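Local coordinates for protein Pa14_01140 (Pseudomonas aeruginosa, PDB 6OX6) that serves as the immunity protein bound to the type VI secretion effector Tas1, a (p)ppApp-synthesizing toxin, and probably prevents its early activation, at residues B[21-26]-B[36-41]. Residues are numbered along the deposited sequence; the frame is centred on the assembly and turned at random.
Sequences EDVTYR and VRFYGE
Tyr-39 lays its ring across the backbone of Asp-22, where the hairpin of strands 23-28 and 33-38 runs out. Its CB sits beside Asp-22 O; Tyr-39 CD1 comes within 3.2 Å of Asp-22 O, CD2 and CE2 run past the Asp-22 carboxylate, and CE1 reaches Val-23 N and Thr-24 CG2. Asp-22 CA stands 3.5 Å from the centroid of the Tyr-39 ring, a CH-pi contact over the centre of the face. At the tip, OH hydrogen-bonds to Asp-17 and Asp-19, while Phe-74 stacks on the ring. Tyr-39 N donates to Asp-22 O at 2.9 Å.

Two residues further along each strand, past the non-hydrogen-bonded pair Val-23/Phe-38, Thr-24 and Arg-37 form a hydrogen-bonded pair. Arg-37 O is gripped twice, by Thr-24 N and by Thr-24 OG1, the hydroxyl lying 2.7 Å from it on a lone pair; chi1 of 72° sets OG1 between the backbone N and carbonyl carbon. Arg-37 NE donates to Glu-41 O, at the end of the type II turn from Phe-38.

On the other face Val-23 CG2 packs tightly on Val-36 CG2 (3.4 Å) and beside Phe-38 CE2; Tyr-25 CE2 meets Val-36 CG2. Tyr-25 and Phe-38 touch helix 53-61, and Phe-38 makes a cation-pi contact with Lys-303 of Tas1. Thus valines and aromatics pack one face, a hydroxyl reinforces the pairing on the other, and Tyr-39 holds Asp-22 by ring and N.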
ATOM      1  N   GLU B  21      -3.583   5.922   5.982  1.00 23.51           N
ATOM      2  CA  GLU B  21      -2.352   6.278   6.686  1.00 24.43           C
ATOM      3  C   GLU B  21      -2.435   7.644   7.357  1.00 26.97           C
ATOM      4  O   GLU B  21      -1.404   8.260   7.628  1.00 26.36           O
ATOM      5  CB  GLU B  21      -1.137   6.235   5.748  1.00 27.67           C
ATOM      6  CG  GLU B  21      -0.831   4.852   5.123  1.00 28.56           C
ATOM      7  CD  GLU B  21       0.641   4.465   5.167  1.00 32.88           C
ATOM      8  OE1 GLU B  21       1.413   4.994   6.006  1.00 33.82           O
ATOM      9  OE2 GLU B  21       1.041   3.646   4.319  1.00 30.42           O
ATOM     10  N   ASP B  22      -3.630   8.141   7.645  1.00 25.31           N
ATOM     11  CA  ASP B  22      -3.760   9.388   8.432  1.00 30.66           C
ATOM     12  C   ASP B  22      -2.891  10.526   7.871  1.00 25.29           C
ATOM     13  O   ASP B  22      -2.182  11.217   8.601  1.00 24.25           O
ATOM     14  CB  ASP B  22      -3.402   9.127   9.896  1.00 34.09           C
ATOM     15  CG  ASP B  22      -4.471   8.332  10.633  1.00 40.27           C
ATOM     16  OD1 ASP B  22      -5.518   8.036  10.028  1.00 40.22           O
ATOM     17  OD2 ASP B  22      -4.260   8.013  11.822  1.00 46.35           O
ATOM     18  N   VAL B  23      -2.925  10.712   6.555  1.00 22.88           N
ATOM     19  CA  VAL B  23      -2.045  11.677   5.912  1.00 23.25           C
ATOM     20  C   VAL B  23      -2.842  12.482   4.888  1.00 22.68           C
ATOM     21  O   VAL B  23      -3.815  11.985   4.298  1.00 19.93           O
ATOM     22  CB  VAL B  23      -0.808  10.980   5.280  1.00 24.38           C
ATOM     23  CG1 VAL B  23      -1.191   9.926   4.177  1.00 21.05           C
ATOM     24  CG2 VAL B  23       0.177  11.998   4.777  1.00 24.48           C
ATOM     25  N   THR B  24      -2.452  13.757   4.725  1.00 21.92           N
ATOM     26  CA  THR B  24      -2.966  14.646   3.691  1.00 18.16           C
ATOM     27  C   THR B  24      -1.815  15.282   2.907  1.00 23.75           C
ATOM     28  O   THR B  24      -0.683  15.408   3.387  1.00 24.14           O
ATOM     29  CB  THR B  24      -3.869  15.754   4.280  1.00 21.72           C
ATOM     30  OG1 THR B  24      -3.070  16.725   4.992  1.00 20.80           O
ATOM     31  CG2 THR B  24      -4.887  15.137   5.238  1.00 19.19           C
ATOM     32  N   TYR B  25      -2.124  15.705   1.683  1.00 19.88           N
ATOM     33  CA  TYR B  25      -1.154  16.327   0.795  1.00 23.25           C
ATOM     34  C   TYR B  25      -1.761  17.573   0.180  1.00 26.10           C
ATOM     35  O   TYR B  25      -2.991  17.671  -0.001  1.00 23.93           O
ATOM     36  CB  TYR B  25      -0.694  15.380  -0.343  1.00 24.00           C
ATOM     37  CG  TYR B  25       0.095  14.186   0.161  1.00 23.27           C
ATOM     38  CD1 TYR B  25      -0.534  12.985   0.425  1.00 16.62           C
ATOM     39  CD2 TYR B  25       1.454  14.281   0.417  1.00 22.75           C
ATOM     40  CE1 TYR B  25       0.168  11.908   0.894  1.00 20.72           C
ATOM     41  CE2 TYR B  25       2.165  13.212   0.875  1.00 21.47           C
ATOM     42  CZ  TYR B  25       1.524  12.032   1.114  1.00 23.36           C
ATOM     43  OH  TYR B  25       2.226  10.954   1.576  1.00 22.40           O
ATOM     44  N   ARG B  26      -0.879  18.526  -0.119  1.00 26.85           N
ATOM     45  CA  ARG B  26      -1.227  19.734  -0.843  1.00 26.38           C
ATOM     46  C   ARG B  26      -0.352  19.815  -2.087  1.00 28.22           C
ATOM     47  O   ARG B  26       0.883  19.739  -1.995  1.00 26.36           O
ATOM     48  CB  ARG B  26      -1.050  20.966   0.043  1.00 26.57           C
ATOM     49  CG  ARG B  26      -1.166  22.296  -0.698  1.00 29.29           C
ATOM     50  CD  ARG B  26      -0.952  23.480   0.285  1.00 30.28           C
ATOM     51  NE  ARG B  26       0.402  23.578   0.813  1.00 31.46           N
ATOM     52  CZ  ARG B  26       1.358  24.340   0.273  1.00 37.84           C
ATOM     53  NH1 ARG B  26       1.113  25.057  -0.825  1.00 36.47           N
ATOM     54  NH2 ARG B  26       2.566  24.386   0.823  1.00 36.14           N
ATOM     55  N   VAL B  36       3.201  17.652   2.525  1.00 23.60           N
ATOM     56  CA  VAL B  36       2.496  16.624   3.277  1.00 25.30           C
ATOM     57  C   VAL B  36       2.091  17.202   4.621  1.00 29.18           C
ATOM     58  O   VAL B  36       2.826  18.024   5.188  1.00 24.65           O
ATOM     59  CB  VAL B  36       3.363  15.360   3.459  1.00 23.05           C
ATOM     60  CG1 VAL B  36       4.622  15.670   4.317  1.00 23.52           C
ATOM     61  CG2 VAL B  36       2.557  14.263   4.092  1.00 20.55           C
ATOM     62  N   ARG B  37       0.901  16.799   5.111  1.00 26.92           N
ATOM     63  CA  ARG B  37       0.429  17.177   6.447  1.00 26.13           C
ATOM     64  C   ARG B  37      -0.218  15.960   7.089  1.00 26.24           C
ATOM     65  O   ARG B  37      -1.272  15.505   6.628  1.00 27.75           O
ATOM     66  CB  ARG B  37      -0.562  18.335   6.390  1.00 26.45           C
ATOM     67  CG  ARG B  37      -0.981  18.818   7.760  1.00 27.61           C
ATOM     68  CD  ARG B  37      -1.731  20.130   7.707  1.00 30.35           C
ATOM     69  NE  ARG B  37      -2.089  20.563   9.054  1.00 31.80           N
ATOM     70  CZ  ARG B  37      -2.908  21.572   9.341  1.00 33.86           C
ATOM     71  NH1 ARG B  37      -3.489  22.285   8.384  1.00 32.69           N
ATOM     72  NH2 ARG B  37      -3.151  21.854  10.603  1.00 36.21           N
ATOM     73  N   PHE B  38       0.413  15.418   8.128  1.00 22.86           N
ATOM     74  CA  PHE B  38      -0.115  14.244   8.815  1.00 22.50           C
ATOM     75  C   PHE B  38      -1.196  14.651   9.789  1.00 26.56           C
ATOM     76  O   PHE B  38      -1.201  15.778  10.290  1.00 31.37           O
ATOM     77  CB  PHE B  38       0.990  13.497   9.555  1.00 24.36           C
ATOM     78  CG  PHE B  38       1.977  12.809   8.623  1.00 25.39           C
ATOM     79  CD1 PHE B  38       3.164  13.429   8.262  1.00 27.87           C
ATOM     80  CD2 PHE B  38       1.698  11.566   8.106  1.00 25.67           C
ATOM     81  CE1 PHE B  38       4.052  12.823   7.411  1.00 30.28           C
ATOM     82  CE2 PHE B  38       2.604  10.935   7.225  1.00 28.12           C
ATOM     83  CZ  PHE B  38       3.768  11.576   6.888  1.00 30.91           C
ATOM     84  N   TYR B  39      -2.127  13.726  10.050  1.00 28.83           N
ATOM     85  CA  TYR B  39      -3.223  14.016  10.970  1.00 29.74           C
ATOM     86  C   TYR B  39      -2.666  14.513  12.285  1.00 31.45           C
ATOM     87  O   TYR B  39      -1.705  13.950  12.810  1.00 32.95           O
ATOM     88  CB  TYR B  39      -4.070  12.774  11.230  1.00 28.21           C
ATOM     89  CG  TYR B  39      -5.043  12.402  10.144  1.00 26.35           C
ATOM     90  CD1 TYR B  39      -4.909  12.886   8.840  1.00 25.69           C
ATOM     91  CD2 TYR B  39      -6.100  11.555  10.430  1.00 26.74           C
ATOM     92  CE1 TYR B  39      -5.800  12.514   7.843  1.00 24.30           C
ATOM     93  CE2 TYR B  39      -6.978  11.179   9.466  1.00 25.43           C
ATOM     94  CZ  TYR B  39      -6.833  11.650   8.171  1.00 26.66           C
ATOM     95  OH  TYR B  39      -7.780  11.251   7.242  1.00 23.07           O
ATOM     96  N   GLY B  40      -3.251  15.591  12.802  1.00 37.15           N
ATOM     97  CA  GLY B  40      -2.845  16.142  14.084  1.00 38.21           C
ATOM     98  C   GLY B  40      -1.571  16.958  14.085  1.00 41.00           C
ATOM     99  O   GLY B  40      -1.065  17.287  15.173  1.00 42.66           O
ATOM    100  N   GLU B  41      -1.038  17.318  12.918  1.00 34.61           N
ATOM    101  CA  GLU B  41       0.220  18.044  12.852  1.00 37.73           C
ATOM    102  C   GLU B  41       0.084  19.235  11.928  1.00 35.68           C
ATOM    103  O   GLU B  41      -0.817  19.298  11.094  1.00 34.54           O
ATOM    104  CB  GLU B  41       1.356  17.147  12.345  1.00 42.06           C
ATOM    105  CG  GLU B  41       1.685  16.034  13.308  1.00 50.05           C
ATOM    106  CD  GLU B  41       2.763  15.090  12.803  1.00 54.14           C
ATOM    107  OE1 GLU B  41       3.585  15.507  11.953  1.00 54.26           O
ATOM    108  OE2 GLU B  41       2.786  13.935  13.278  1.00 54.32           O
TER